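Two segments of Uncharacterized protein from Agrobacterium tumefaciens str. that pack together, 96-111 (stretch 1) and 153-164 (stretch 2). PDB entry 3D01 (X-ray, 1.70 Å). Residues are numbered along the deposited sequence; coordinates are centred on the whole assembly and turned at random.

Stretch 1 96-111: LSKIRRVIKLNGFVAS
Stretch 2 153-164: ASVEIDAIVEID

Two strands of one chain, 99-110 and 155-163, lie antiparallel at 159°, their axes 4.5 Å apart at closest approach. A short 3-10 turn, 96-98, leads into the first. Non-hydrogen-bonded pairs I99-I163, V102-V161, L105-A159, G107-I157 and V109-V155 sit 4.5 to 4.7 Å apart at CA; hydrogen-bonded pairs R101-E162, K104-I160, N106-D158 and F108-E156 sit at 5.2 to 5.4 Å.

The backbone ladder does most of the joining. E156 N gives to F108 O at 2.9 Å and F108 N to E156 O at 2.8 Å; I160 N gives to K104 O at 2.9 Å, and E162 N to R101 O at 2.8 Å. The ends close with A110 N to S154 O and D164 N to K98 O, both 2.8 Å. Between these rungs CA-H groups approach carbonyls, as in I157 CA to N106 O at 3.2 Å.

Two bulges break the alternation. R100 (phi/psi -89/-46) and I103 (-82/-46) leave extended geometry, and the following R101 and K104 are stretched to about -156/138. Each bulge thus offers two amides to one carbonyl: R100 N and R101 N reach E162 O at 2.8 and 3.2 Å, while I103 N and K104 N reach I160 O at 2.9 and 3.1 Å. The extra residues point CA-to-CB toward the partner strand. I103 (m, m) uses that direction for apolar contact, its CB 4.2 Å from I160 CG2.

R100 uses it for charge pairing. With chi angles m, t, p and chi4 81°, its guanidinium presents its edge to two carboxylates: NE bridges to E162 OE2 at 2.9 Å and NH1 to D164 OD1 at 3.1 Å. E162 is extended (t, t) and D164 is m. Water 1 adds a link at this end, lying 2.8 Å from S97 O and 2.7 Å from D164 OD2.

One face carries I99, V102, L105, V109, V155, I157, A159, V161 and I163, all buried and apolar. L105 (m, t) sets CD2 3.4 Å from A159 CB, the closest apolar side-chain contact between the stretches, and CB 4.0 Å from I157 CG2 (I157 is m, t). I99 CG2 meets V161 CG1 at 3.8 Å. G107 adds no side chain opposite I157, whose CG1 lies 4.2 Å from G107 CA.

The other face mixes polar and apolar groups. F108 (m, chi2 -65°) packs CD2 4.2 Å from E156 CG, using the glutamate's aliphatic stem, and turns its ring edge to D158 OD2, 4.0 Å from CE2. Together the stretches bury 1148 Å².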

ATOM      1  N   LEU I  96     -11.314 -17.422 -12.761  1.00 35.79           N
ATOM      2  CA  LEU I  96     -10.808 -17.297 -11.381  1.00 35.50           C
ATOM      3  C   LEU I  96      -9.894 -18.464 -10.931  1.00 35.15           C
ATOM      4  O   LEU I  96      -9.212 -18.383  -9.901  1.00 34.08           O
ATOM      5  CB  LEU I  96     -11.963 -17.105 -10.382  1.00 35.64           C
ATOM      6  CG  LEU I  96     -12.570 -15.698 -10.319  1.00 35.49           C
ATOM      7  CD1 LEU I  96     -13.860 -15.694  -9.466  1.00 35.75           C
ATOM      8  CD2 LEU I  96     -11.541 -14.695  -9.769  1.00 35.06           C
ATOM      9  N   SER I  97      -9.881 -19.539 -11.706  1.00 34.93           N
ATOM     10  CA  SER I  97      -8.995 -20.663 -11.433  1.00 34.52           C
ATOM     11  C   SER I  97      -7.543 -20.357 -11.800  1.00 33.81           C
ATOM     12  O   SER I  97      -6.627 -21.095 -11.404  1.00 33.64           O
ATOM     13  CB  SER I  97      -9.478 -21.894 -12.203  1.00 34.97           C
ATOM     14  OG  SER I  97      -9.667 -21.581 -13.572  1.00 37.43           O
ATOM     15  N   LYS I  98      -7.323 -19.270 -12.544  1.00 32.68           N
ATOM     16  CA  LYS I  98      -5.974 -18.844 -12.891  1.00 31.76           C
ATOM     17  C   LYS I  98      -5.340 -17.958 -11.803  1.00 30.08           C
ATOM     18  O   LYS I  98      -4.213 -17.502 -11.965  1.00 28.80           O
ATOM     19  CB  LYS I  98      -5.964 -18.154 -14.255  1.00 32.28           C
ATOM     20  CG  LYS I  98      -6.191 -19.135 -15.428  1.00 33.25           C
ATOM     21  CD  LYS I  98      -6.534 -18.406 -16.718  1.00 34.49           C
ATOM     22  CE  LYS I  98      -6.774 -19.402 -17.906  1.00 37.38           C
ATOM     23  NZ  LYS I  98      -7.940 -19.007 -18.772  1.00 40.67           N
ATOM     24  N   ILE I  99      -6.056 -17.740 -10.697  1.00 28.70           N
ATOM     25  CA  ILE I  99      -5.435 -17.216  -9.461  1.00 28.53           C
ATOM     26  C   ILE I  99      -4.487 -18.238  -8.887  1.00 28.38           C
ATOM     27  O   ILE I  99      -4.925 -19.360  -8.594  1.00 29.20           O
ATOM     28  CB  ILE I  99      -6.486 -16.882  -8.353  1.00 28.09           C
ATOM     29  CG1 ILE I  99      -7.422 -15.752  -8.810  1.00 28.42           C
ATOM     30  CG2 ILE I  99      -5.792 -16.508  -7.019  1.00 27.20           C
ATOM     31  CD1 ILE I  99      -8.692 -15.611  -7.971  1.00 29.06           C
ATOM     32  N   ARG I 100      -3.208 -17.882  -8.728  1.00 27.41           N
ATOM     33  CA  ARG I 100      -2.240 -18.765  -8.061  1.00 28.02           C
ATOM     34  C   ARG I 100      -2.199 -18.531  -6.564  1.00 26.84           C
ATOM     35  O   ARG I 100      -2.224 -19.466  -5.773  1.00 25.55           O
ATOM     36  CB  ARG I 100      -0.840 -18.589  -8.641  1.00 28.57           C
ATOM     37  CG  ARG I 100      -0.712 -19.000 -10.110  1.00 32.40           C
ATOM     38  CD  ARG I 100       0.751 -18.840 -10.585  1.00 34.39           C
ATOM     39  NE  ARG I 100       1.685 -19.642  -9.788  1.00 39.81           N
ATOM     40  CZ  ARG I 100       1.914 -20.953  -9.955  1.00 42.79           C
ATOM     41  NH1 ARG I 100       1.276 -21.673 -10.888  1.00 44.59           N
ATOM     42  NH2 ARG I 100       2.792 -21.561  -9.161  1.00 43.89           N
ATOM     43  N   ARG I 101      -2.158 -17.263  -6.174  1.00 25.82           N
ATOM     44  CA  ARG I 101      -2.130 -16.871  -4.764  1.00 24.89           C
ATOM     45  C   ARG I 101      -2.645 -15.432  -4.649  1.00 23.51           C
ATOM     46  O   ARG I 101      -2.254 -14.579  -5.441  1.00 22.23           O
ATOM     47  CB  ARG I 101      -0.691 -16.941  -4.259  1.00 25.80           C
ATOM     48  CG  ARG I 101      -0.360 -16.215  -2.974  1.00 28.82           C
ATOM     49  CD  ARG I 101      -1.017 -16.838  -1.802  1.00 33.51           C
ATOM     50  NE  ARG I 101      -0.444 -18.149  -1.602  1.00 35.75           N
ATOM     51  CZ  ARG I 101      -0.863 -19.038  -0.708  1.00 37.92           C
ATOM     52  NH1 ARG I 101      -1.882 -18.770   0.108  1.00 35.38           N
ATOM     53  NH2 ARG I 101      -0.248 -20.222  -0.644  1.00 39.11           N
ATOM     54  N   VAL I 102      -3.517 -15.185  -3.674  1.00 21.95           N
ATOM     55  CA  VAL I 102      -3.818 -13.807  -3.265  1.00 21.56           C
ATOM     56  C   VAL I 102      -2.658 -13.396  -2.363  1.00 21.01           C
ATOM     57  O   VAL I 102      -2.476 -13.930  -1.269  1.00 21.45           O
ATOM     58  CB  VAL I 102      -5.153 -13.675  -2.533  1.00 21.16           C
ATOM     59  CG1 VAL I 102      -5.344 -12.207  -2.038  1.00 20.65           C
ATOM     60  CG2 VAL I 102      -6.319 -14.175  -3.454  1.00 21.70           C
ATOM     61  N   ILE I 103      -1.854 -12.470  -2.851  1.00 20.11           N
ATOM     62  CA  ILE I 103      -0.600 -12.112  -2.213  1.00 19.84           C
ATOM     63  C   ILE I 103      -0.814 -11.142  -1.063  1.00 19.12           C
ATOM     64  O   ILE I 103      -0.289 -11.332   0.062  1.00 18.36           O
ATOM     65  CB  ILE I 103       0.394 -11.501  -3.224  1.00 20.79           C
ATOM     66  CG1 ILE I 103       0.893 -12.593  -4.190  1.00 20.62           C
ATOM     67  CG2 ILE I 103       1.614 -10.863  -2.482  1.00 20.66           C
ATOM     68  CD1 ILE I 103       1.656 -13.716  -3.489  1.00 24.93           C
ATOM     69  N   LYS I 104      -1.627 -10.133  -1.337  1.00 18.23           N
ATOM     70  CA  LYS I 104      -1.850  -9.069  -0.339  1.00 17.34           C
ATOM     71  C   LYS I 104      -3.196  -8.381  -0.542  1.00 16.76           C
ATOM     72  O   LYS I 104      -3.613  -8.158  -1.657  1.00 16.61           O
ATOM     73  CB  LYS I 104      -0.694  -8.054  -0.431  1.00 16.96           C
ATOM     74  CG  LYS I 104      -0.779  -6.821   0.480  1.00 17.59           C
ATOM     75  CD  LYS I 104      -0.460  -7.222   1.910  1.00 18.35           C
ATOM     76  CE  LYS I 104      -0.430  -5.979   2.821  1.00 18.55           C
ATOM     77  NZ  LYS I 104       0.629  -4.971   2.413  1.00 17.42           N
ATOM     78  N   LEU I 105      -3.860  -8.068   0.565  1.00 16.79           N
ATOM     79  CA  LEU I 105      -4.980  -7.125   0.572  1.00 16.74           C
ATOM     80  C   LEU I 105      -4.630  -5.978   1.528  1.00 16.84           C
ATOM     81  O   LEU I 105      -4.139  -6.216   2.648  1.00 17.46           O
ATOM     82  CB  LEU I 105      -6.272  -7.781   1.090  1.00 17.12           C
ATOM     83  CG  LEU I 105      -6.839  -8.991   0.369  1.00 19.27           C
ATOM     84  CD1 LEU I 105      -8.120  -9.383   1.134  1.00 20.91           C
ATOM     85  CD2 LEU I 105      -7.119  -8.719  -1.099  1.00 20.12           C
ATOM     86  N   ASN I 106      -4.915  -4.767   1.094  1.00 16.38           N
ATOM     87  CA  ASN I 106      -4.875  -3.584   1.973  1.00 16.65           C
ATOM     88  C   ASN I 106      -6.320  -3.180   2.260  1.00 16.38           C
ATOM     89  O   ASN I 106      -7.050  -2.793   1.357  1.00 15.64           O
ATOM     90  CB  ASN I 106      -4.075  -2.433   1.347  1.00 18.53           C
ATOM     91  CG  ASN I 106      -2.643  -2.822   1.031  1.00 20.33           C
ATOM     92  OD1 ASN I 106      -2.240  -2.902  -0.143  1.00 26.11           O
ATOM     93  ND2 ASN I 106      -1.866  -3.066   2.064  1.00 20.60           N
ATOM     94  N   GLY I 107      -6.719  -3.310   3.526  1.00 15.72           N
ATOM     95  CA  GLY I 107      -8.063  -3.026   3.984  1.00 15.60           C
ATOM     96  C   GLY I 107      -8.110  -1.688   4.696  1.00 15.63           C
ATOM     97  O   GLY I 107      -7.521  -1.520   5.768  1.00 15.50           O
ATOM     98  N   PHE I 108      -8.816  -0.744   4.075  1.00 15.90           N
ATOM     99  CA  PHE I 108      -8.957   0.602   4.579  1.00 15.10           C
ATOM    100  C   PHE I 108     -10.357   0.755   5.142  1.00 15.28           C
ATOM    101  O   PHE I 108     -11.324   0.626   4.404  1.00 14.87           O
ATOM    102  CB  PHE I 108      -8.760   1.612   3.449  1.00 16.48           C
ATOM    103  CG  PHE I 108      -7.524   1.388   2.642  1.00 17.08           C
ATOM    104  CD1 PHE I 108      -6.288   1.515   3.212  1.00 22.66           C
ATOM    105  CD2 PHE I 108      -7.603   1.074   1.300  1.00 20.97           C
ATOM    106  CE1 PHE I 108      -5.140   1.309   2.469  1.00 23.13           C
ATOM    107  CE2 PHE I 108      -6.454   0.881   0.548  1.00 20.83           C
ATOM    108  CZ  PHE I 108      -5.238   1.005   1.124  1.00 20.48           C
ATOM    109  N   VAL I 109     -10.469   1.048   6.440  1.00 14.63           N
ATOM    110  CA  VAL I 109     -11.759   1.119   7.133  1.00 14.34           C
ATOM    111  C   VAL I 109     -12.012   2.558   7.653  1.00 14.27           C
ATOM    112  O   VAL I 109     -11.240   3.057   8.476  1.00 13.48           O
ATOM    113  CB  VAL I 109     -11.789   0.145   8.328  1.00 14.50           C
ATOM    114  CG1 VAL I 109     -13.152   0.192   9.033  1.00 14.23           C
ATOM    115  CG2 VAL I 109     -11.380  -1.275   7.873  1.00 14.99           C
ATOM    116  N   ALA I 110     -13.075   3.191   7.173  1.00 13.57           N
ATOM    117  CA  ALA I 110     -13.403   4.575   7.579  1.00 12.77           C
ATOM    118  C   ALA I 110     -13.833   4.463   9.046  1.00 12.84           C
ATOM    119  O   ALA I 110     -14.747   3.678   9.392  1.00 13.15           O
ATOM    120  CB  ALA I 110     -14.506   5.190   6.659  1.00 12.29           C
ATOM    121  N   SER I 111     -13.095   5.150   9.932  1.00 12.36           N
ATOM    122  CA  SER I 111     -13.199   4.889  11.374  1.00 12.55           C
ATOM    123  C   SER I 111     -13.236   6.167  12.184  1.00 13.05           C
ATOM    124  O   SER I 111     -12.494   7.106  11.887  1.00 13.29           O
ATOM    125  CB  SER I 111     -11.985   4.083  11.894  1.00 12.46           C
ATOM    126  OG  SER I 111     -11.783   2.870  11.205  1.00 13.46           O
ATOM    127  N   ALA I 153     -17.799   5.573   1.423  1.00 14.51           N
ATOM    128  CA  ALA I 153     -17.702   4.119   1.645  1.00 14.41           C
ATOM    129  C   ALA I 153     -17.142   3.873   3.045  1.00 14.40           C
ATOM    130  O   ALA I 153     -16.200   4.572   3.492  1.00 15.09           O
ATOM    131  CB  ALA I 153     -16.811   3.471   0.599  1.00 14.86           C
ATOM    132  N   SER I 154     -17.660   2.844   3.700  1.00 13.80           N
ATOM    133  CA  SER I 154     -17.163   2.449   5.014  1.00 14.24           C
ATOM    134  C   SER I 154     -15.831   1.704   4.921  1.00 14.11           C
ATOM    135  O   SER I 154     -15.044   1.741   5.860  1.00 13.82           O
ATOM    136  CB  SER I 154     -18.199   1.621   5.788  1.00 14.62           C
ATOM    137  OG  SER I 154     -19.373   2.380   6.039  1.00 14.99           O
ATOM    138  N   VAL I 155     -15.609   1.013   3.790  1.00 14.34           N
ATOM    139  CA  VAL I 155     -14.420   0.202   3.586  1.00 14.46           C
ATOM    140  C   VAL I 155     -14.012   0.293   2.102  1.00 15.08           C
ATOM    141  O   VAL I 155     -14.875   0.408   1.206  1.00 15.56           O
ATOM    142  CB  VAL I 155     -14.660  -1.316   3.947  1.00 14.36           C
ATOM    143  CG1 VAL I 155     -13.335  -2.147   3.777  1.00 12.77           C
ATOM    144  CG2 VAL I 155     -15.339  -1.473   5.322  1.00 14.37           C
ATOM    145  N   GLU I 156     -12.712   0.260   1.873  1.00 15.39           N
ATOM    146  CA  GLU I 156     -12.125   0.134   0.552  1.00 15.06           C
ATOM    147  C   GLU I 156     -10.942  -0.849   0.663  1.00 15.65           C
ATOM    148  O   GLU I 156     -10.162  -0.835   1.642  1.00 15.34           O
ATOM    149  CB  GLU I 156     -11.619   1.482   0.054  1.00 15.43           C
ATOM    150  CG  GLU I 156     -10.909   1.451  -1.271  1.00 16.19           C
ATOM    151  CD  GLU I 156     -10.237   2.813  -1.620  1.00 16.93           C
ATOM    152  OE1 GLU I 156     -10.671   3.860  -1.106  1.00 19.17           O
ATOM    153  OE2 GLU I 156      -9.257   2.835  -2.402  1.00 22.32           O
ATOM    154  N   ILE I 157     -10.802  -1.690  -0.344  1.00 15.12           N
ATOM    155  CA  ILE I 157      -9.821  -2.781  -0.261  1.00 15.30           C
ATOM    156  C   ILE I 157      -9.207  -2.961  -1.633  1.00 15.77           C
ATOM    157  O   ILE I 157      -9.932  -3.113  -2.618  1.00 16.91           O
ATOM    158  CB  ILE I 157     -10.435  -4.153   0.192  1.00 15.40           C
ATOM    159  CG1 ILE I 157     -11.244  -4.073   1.506  1.00 13.59           C
ATOM    160  CG2 ILE I 157      -9.313  -5.223   0.350  1.00 15.73           C
ATOM    161  CD1 ILE I 157     -11.722  -5.460   2.042  1.00 16.33           C
ATOM    162  N   ASP I 158      -7.874  -2.910  -1.687  1.00 15.62           N
ATOM    163  CA  ASP I 158      -7.141  -3.209  -2.907  1.00 16.50           C
ATOM    164  C   ASP I 158      -6.424  -4.559  -2.742  1.00 16.46           C
ATOM    165  O   ASP I 158      -6.459  -5.178  -1.655  1.00 16.08           O
ATOM    166  CB  ASP I 158      -6.226  -2.050  -3.337  1.00 17.01           C
ATOM    167  CG  ASP I 158      -4.986  -1.881  -2.487  1.00 18.69           C
ATOM    168  OD1 ASP I 158      -4.528  -2.819  -1.779  1.00 21.75           O
ATOM    169  OD2 ASP I 158      -4.453  -0.753  -2.549  1.00 22.91           O
ATOM    170  N   ALA I 159      -5.821  -5.036  -3.829  1.00 16.70           N
ATOM    171  CA  ALA I 159      -5.238  -6.372  -3.807  1.00 16.78           C
ATOM    172  C   ALA I 159      -4.103  -6.519  -4.810  1.00 16.96           C
ATOM    173  O   ALA I 159      -4.061  -5.841  -5.824  1.00 15.75           O
ATOM    174  CB  ALA I 159      -6.304  -7.422  -4.097  1.00 17.34           C
ATOM    175  N   ILE I 160      -3.202  -7.425  -4.477  1.00 17.60           N
ATOM    176  CA  ILE I 160      -2.182  -7.914  -5.390  1.00 18.83           C
ATOM    177  C   ILE I 160      -2.362  -9.445  -5.424  1.00 18.43           C
ATOM    178  O   ILE I 160      -2.437 -10.117  -4.380  1.00 18.56           O
ATOM    179  CB  ILE I 160      -0.763  -7.594  -4.906  1.00 18.00           C
ATOM    180  CG1 ILE I 160      -0.571  -6.090  -4.689  1.00 19.61           C
ATOM    181  CG2 ILE I 160       0.276  -8.220  -5.836  1.00 18.62           C
ATOM    182  CD1 ILE I 160       0.658  -5.759  -3.858  1.00 21.87           C
ATOM    183  N   VAL I 161      -2.462  -9.978  -6.638  1.00 19.73           N
ATOM    184  CA  VAL I 161      -2.774 -11.383  -6.848  1.00 19.92           C
ATOM    185  C   VAL I 161      -1.736 -11.947  -7.843  1.00 21.26           C
ATOM    186  O   VAL I 161      -1.422 -11.334  -8.860  1.00 21.51           O
ATOM    187  CB  VAL I 161      -4.205 -11.538  -7.414  1.00 19.58           C
ATOM    188  CG1 VAL I 161      -4.527 -12.996  -7.655  1.00 18.22           C
ATOM    189  CG2 VAL I 161      -5.282 -10.834  -6.531  1.00 18.03           C
ATOM    190  N   GLU I 162      -1.160 -13.086  -7.509  1.00 22.25           N
ATOM    191  CA  GLU I 162      -0.249 -13.776  -8.426  1.00 22.88           C
ATOM    192  C   GLU I 162      -1.116 -14.655  -9.308  1.00 23.77           C
ATOM    193  O   GLU I 162      -1.980 -15.395  -8.807  1.00 23.49           O
ATOM    194  CB  GLU I 162       0.743 -14.627  -7.647  1.00 23.02           C
ATOM    195  CG  GLU I 162       1.674 -15.446  -8.534  1.00 23.15           C
ATOM    196  CD  GLU I 162       2.534 -16.381  -7.748  1.00 25.60           C
ATOM    197  OE1 GLU I 162       3.438 -15.926  -7.046  1.00 30.73           O
ATOM    198  OE2 GLU I 162       2.334 -17.598  -7.853  1.00 34.59           O
ATOM    199  N   ILE I 163      -0.900 -14.569 -10.617  1.00 25.56           N
ATOM    200  CA  ILE I 163      -1.775 -15.221 -11.577  1.00 26.81           C
ATOM    201  C   ILE I 163      -0.968 -16.105 -12.485  1.00 28.36           C
ATOM    202  O   ILE I 163       0.253 -15.959 -12.559  1.00 27.65           O
ATOM    203  CB  ILE I 163      -2.569 -14.200 -12.388  1.00 26.55           C
ATOM    204  CG1 ILE I 163      -1.637 -13.233 -13.122  1.00 25.76           C
ATOM    205  CG2 ILE I 163      -3.573 -13.453 -11.465  1.00 24.46           C
ATOM    206  CD1 ILE I 163      -2.371 -12.262 -14.101  1.00 26.41           C
ATOM    207  N   ASP I 164      -1.673 -17.019 -13.163  1.00 30.19           N
ATOM    208  CA  ASP I 164      -1.094 -17.885 -14.220  1.00 32.20           C
ATOM    209  C   ASP I 164      -0.925 -17.201 -15.579  1.00 33.22           C
ATOM    210  O   ASP I 164      -1.660 -16.270 -15.913  1.00 36.52           O
ATOM    211  CB  ASP I 164      -1.961 -19.127 -14.381  1.00 33.22           C
ATOM    212  CG  ASP I 164      -1.833 -20.059 -13.204  1.00 37.49           C
ATOM    213  OD1 ASP I 164      -0.672 -20.378 -12.880  1.00 44.02           O
ATOM    214  OD2 ASP I 164      -2.858 -20.487 -12.608  1.00 44.29           O
TER
HETATM  215  O   HOH W   1      -4.010 -21.666 -10.482  1.00 49.08           O